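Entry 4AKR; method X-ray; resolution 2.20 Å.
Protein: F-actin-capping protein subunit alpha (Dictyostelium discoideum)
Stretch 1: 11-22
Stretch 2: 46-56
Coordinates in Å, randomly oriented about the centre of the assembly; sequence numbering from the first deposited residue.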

# COMPACT_ATOMS: atom_id res chain seq x y z
N ALA A 11 13.21 7.60 -10.74
CA ALA A 11 13.87 7.12 -9.53
C ALA A 11 13.59 7.98 -8.30
O ALA A 11 13.60 7.47 -7.19
CB ALA A 11 15.37 7.03 -9.77
N THR A 12 13.34 9.27 -8.51
CA THR A 12 13.05 10.17 -7.39
C THR A 12 11.72 9.77 -6.80
O THR A 12 11.55 9.75 -5.59
CB THR A 12 12.97 11.66 -7.85
OG1 THR A 12 14.25 12.08 -8.34
CG2 THR A 12 12.58 12.56 -6.69
N ASN A 13 10.77 9.45 -7.66
CA ASN A 13 9.44 9.04 -7.20
C ASN A 13 9.44 7.72 -6.44
O ASN A 13 8.63 7.53 -5.53
CB ASN A 13 8.47 8.98 -8.38
CG ASN A 13 7.78 10.30 -8.62
OD1 ASN A 13 6.71 10.55 -8.08
ND2 ASN A 13 8.41 11.16 -9.41
N PHE A 14 10.33 6.80 -6.82
CA PHE A 14 10.40 5.54 -6.10
C PHE A 14 10.85 5.87 -4.67
O PHE A 14 10.15 5.56 -3.70
CB PHE A 14 11.42 4.59 -6.74
CG PHE A 14 11.02 4.07 -8.09
CD1 PHE A 14 9.69 4.12 -8.51
CD2 PHE A 14 11.97 3.53 -8.95
CE1 PHE A 14 9.32 3.65 -9.76
CE2 PHE A 14 11.60 3.06 -10.20
CZ PHE A 14 10.28 3.11 -10.61
N LEU A 15 12.00 6.52 -4.57
CA LEU A 15 12.57 6.90 -3.29
C LEU A 15 11.58 7.61 -2.37
O LEU A 15 11.43 7.23 -1.20
CB LEU A 15 13.81 7.78 -3.50
CG LEU A 15 15.00 7.11 -4.20
CD1 LEU A 15 16.18 8.08 -4.31
CD2 LEU A 15 15.42 5.87 -3.41
N LEU A 16 10.90 8.62 -2.89
CA LEU A 16 9.95 9.37 -2.08
C LEU A 16 8.77 8.54 -1.60
O LEU A 16 8.12 8.89 -0.62
CB LEU A 16 9.41 10.57 -2.87
CG LEU A 16 10.35 11.78 -3.04
CD1 LEU A 16 9.75 12.74 -4.05
CD2 LEU A 16 10.57 12.46 -1.70
N ASN A 17 8.50 7.43 -2.28
CA ASN A 17 7.37 6.59 -1.92
C ASN A 17 7.69 5.30 -1.18
O ASN A 17 6.84 4.42 -1.05
CB ASN A 17 6.56 6.28 -3.17
CG ASN A 17 5.67 7.43 -3.57
OD1 ASN A 17 4.62 7.64 -2.97
ND2 ASN A 17 6.10 8.19 -4.57
N ALA A 18 8.92 5.19 -0.68
CA ALA A 18 9.33 4.01 0.05
C ALA A 18 8.51 3.88 1.33
O ALA A 18 8.20 4.88 1.98
CB ALA A 18 10.82 4.08 0.39
N PRO A 19 8.14 2.65 1.69
CA PRO A 19 7.36 2.48 2.92
C PRO A 19 8.24 2.80 4.13
O PRO A 19 9.47 2.88 4.02
CB PRO A 19 6.93 1.01 2.88
CG PRO A 19 8.03 0.35 2.09
CD PRO A 19 8.32 1.36 1.00
N PRO A 20 7.62 2.99 5.30
CA PRO A 20 8.37 3.30 6.52
C PRO A 20 9.34 2.20 6.93
O PRO A 20 9.03 1.00 6.81
CB PRO A 20 7.27 3.53 7.55
CG PRO A 20 6.17 2.60 7.08
CD PRO A 20 6.18 2.85 5.58
N CYS A 21 10.51 2.60 7.41
CA CYS A 21 11.52 1.66 7.88
C CYS A 21 12.18 0.81 6.81
O CYS A 21 13.04 -0.01 7.13
CB CYS A 21 10.91 0.72 8.92
SG CYS A 21 10.34 1.54 10.39
N GLU A 22 11.80 0.99 5.54
CA GLU A 22 12.36 0.19 4.45
C GLU A 22 13.05 1.04 3.40
O GLU A 22 13.34 0.57 2.29
CB GLU A 22 11.24 -0.61 3.77
CG GLU A 22 10.44 -1.51 4.70
CD GLU A 22 9.25 -2.13 4.00
OE1 GLU A 22 9.39 -2.58 2.83
OE2 GLU A 22 8.17 -2.18 4.62
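Stretch 2 (46-56) STFREYNTSQM

Stretch 2 is helical from Ser46 to near its end, continuing a helix that begins earlier in the chain. Met56 leaves the helix with positive phi (54/56). The helix packs beside the helix that opens stretch 1. The two run in nearly the same direction, with a crossing angle of -20° and a closest axial approach of 9.8 Å. The register advances by four residues: Thr12 CA lies 6.9 Å from Thr47 CA, and Leu16 CA 5.9 Å from Tyr51 CA. From Asn17 on stretch 1 is no longer helical, yet Pro20 CA still lies 7.4 Å from Gln55 CA. The contact buries 447 Å² in total.

Thr47 points toward stretch 1 with chi1 m. Its OG1 is 3.9 Å from Thr12 CG2, and its CG2 is 4.0 Å from Leu15 CB. Thr47 OG1 is also hydrogen-bonded elsewhere in the structure.

Phe48 has its CA-to-CB bond directed away. With chi1 at -74° (m) and chi2 at 52°, the ring nevertheless comes back to stretch 1. Phe48 CE1 lies 3.9 Å from Leu15 CD1. Leu15 is in the m, t rotamer, and this is an apolar contact.

Glu50 adopts t, p. Its CG is 3.4 Å from Leu16 CD2, so an aliphatic part of the acid packs on the leucine. Leu16, also m, t, starts sideways but its end comes nearer. Leu16 CD2 is 3.9 Å from Thr47 O as well.

Tyr51 is the centre of the contact and has the largest covered area, 92 Å². Its chi1 of 179° (t) and chi2 of 84° turn the ring so that its edge meets the carbonyls of Leu16, Ala18 and Pro19. Tyr51 CE1 is 3.5 Å from Ala18 O and 4.2 Å from Ala18 CB. The hydroxyl reaches the start of the type II turn of Pro19 to Glu22: Tyr51 OH is 3.0 Å from Pro19 O. Water 2 lies 3.0 Å from Tyr51 OH and accepts from Cys21 N at 2.9 Å, so it links the phenol to the turn.

Gln55 is m, m, with chi3 at -52°. This places Gln55 OE1 3.6 Å from Pro20 CB.

Ser54 and Thr53, both p, turn their hydroxyls back to their own helix. Ser54 OG donates to Glu50 O at 2.5 Å, and Thr53 OG1 to Arg49 O at a very short 2.5 Å. Water 1 donates to Leu16 O at 3.0 Å and weakly to Ser54 OG at 3.4 Å, bridging the two stretches.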

# COMPACT_ATOMS: atom_id res chain seq x y z
N SER A 46 18.26 16.70 -1.49
CA SER A 46 16.91 17.23 -1.37
C SER A 46 15.88 16.10 -1.25
O SER A 46 14.91 16.20 -0.49
CB SER A 46 16.59 18.10 -2.59
OG SER A 46 15.22 18.48 -2.63
N THR A 47 16.11 15.01 -1.98
CA THR A 47 15.22 13.86 -1.99
C THR A 47 15.18 13.13 -0.65
O THR A 47 14.10 12.93 -0.08
CB THR A 47 15.64 12.88 -3.10
OG1 THR A 47 15.52 13.52 -4.38
CG2 THR A 47 14.78 11.64 -3.08
N PHE A 48 16.34 12.71 -0.16
CA PHE A 48 16.41 12.01 1.12
C PHE A 48 15.89 12.91 2.25
O PHE A 48 15.16 12.46 3.14
CB PHE A 48 17.85 11.57 1.41
CG PHE A 48 18.31 10.40 0.59
CD1 PHE A 48 18.18 10.40 -0.79
CD2 PHE A 48 18.89 9.30 1.21
CE1 PHE A 48 18.65 9.32 -1.55
CE2 PHE A 48 19.36 8.22 0.46
CZ PHE A 48 19.23 8.23 -0.93
N ARG A 49 16.26 14.18 2.21
CA ARG A 49 15.81 15.15 3.21
C ARG A 49 14.28 15.21 3.31
O ARG A 49 13.71 15.28 4.40
CB ARG A 49 16.38 16.53 2.86
CG ARG A 49 15.74 17.69 3.59
CD ARG A 49 16.54 18.96 3.36
NE ARG A 49 15.81 20.14 3.79
CZ ARG A 49 14.94 20.80 3.03
NH1 ARG A 49 14.70 20.39 1.80
NH2 ARG A 49 14.32 21.87 3.51
N GLU A 50 13.62 15.18 2.15
CA GLU A 50 12.16 15.22 2.08
C GLU A 50 11.54 14.00 2.78
O GLU A 50 10.58 14.13 3.53
CB GLU A 50 11.71 15.29 0.62
CG GLU A 50 10.21 15.13 0.38
CD GLU A 50 9.35 16.11 1.16
OE1 GLU A 50 9.80 17.25 1.39
OE2 GLU A 50 8.22 15.74 1.54
N TYR A 51 12.12 12.83 2.52
CA TYR A 51 11.66 11.59 3.14
C TYR A 51 11.91 11.61 4.65
O TYR A 51 10.98 11.47 5.45
CB TYR A 51 12.40 10.39 2.53
CG TYR A 51 12.00 9.06 3.13
CD1 TYR A 51 10.87 8.37 2.67
CD2 TYR A 51 12.72 8.51 4.18
CE1 TYR A 51 10.48 7.17 3.24
CE2 TYR A 51 12.35 7.31 4.76
CZ TYR A 51 11.23 6.64 4.29
OH TYR A 51 10.87 5.44 4.84
N ASN A 52 13.17 11.80 5.03
CA ASN A 52 13.54 11.81 6.45
C ASN A 52 12.66 12.73 7.28
O ASN A 52 12.12 12.32 8.31
CB ASN A 52 15.00 12.23 6.63
CG ASN A 52 15.97 11.20 6.13
OD1 ASN A 52 15.71 9.99 6.21
ND2 ASN A 52 17.11 11.66 5.63
N THR A 53 12.52 13.97 6.83
CA THR A 53 11.72 14.94 7.58
C THR A 53 10.22 14.70 7.56
O THR A 53 9.55 14.94 8.56
CB THR A 53 12.02 16.38 7.09
OG1 THR A 53 11.90 16.44 5.67
CG2 THR A 53 13.42 16.81 7.49
N SER A 54 9.67 14.21 6.44
CA SER A 54 8.24 13.97 6.40
C SER A 54 7.87 12.71 7.17
O SER A 54 6.75 12.58 7.65
CB SER A 54 7.74 13.88 4.94
OG SER A 54 8.48 12.94 4.19
N GLN A 55 8.82 11.79 7.30
CA GLN A 55 8.61 10.56 8.06
C GLN A 55 8.89 10.85 9.53
O GLN A 55 8.52 10.07 10.41
CB GLN A 55 9.58 9.47 7.60
CG GLN A 55 9.23 8.83 6.29
CD GLN A 55 8.05 7.89 6.41
OE1 GLN A 55 8.04 7.00 7.26
NE2 GLN A 55 7.06 8.07 5.54
N MET A 56 9.54 11.98 9.79
CA MET A 56 9.90 12.37 11.14
C MET A 56 10.68 11.21 11.79
O MET A 56 10.30 10.69 12.84
CB MET A 56 8.65 12.69 11.97
CG MET A 56 7.73 13.74 11.36
SD MET A 56 6.67 14.58 12.56
CE MET A 56 5.49 13.33 12.95
O HOH W 1 8.65 11.02 1.44
O HOH W 2 11.14 5.36 7.79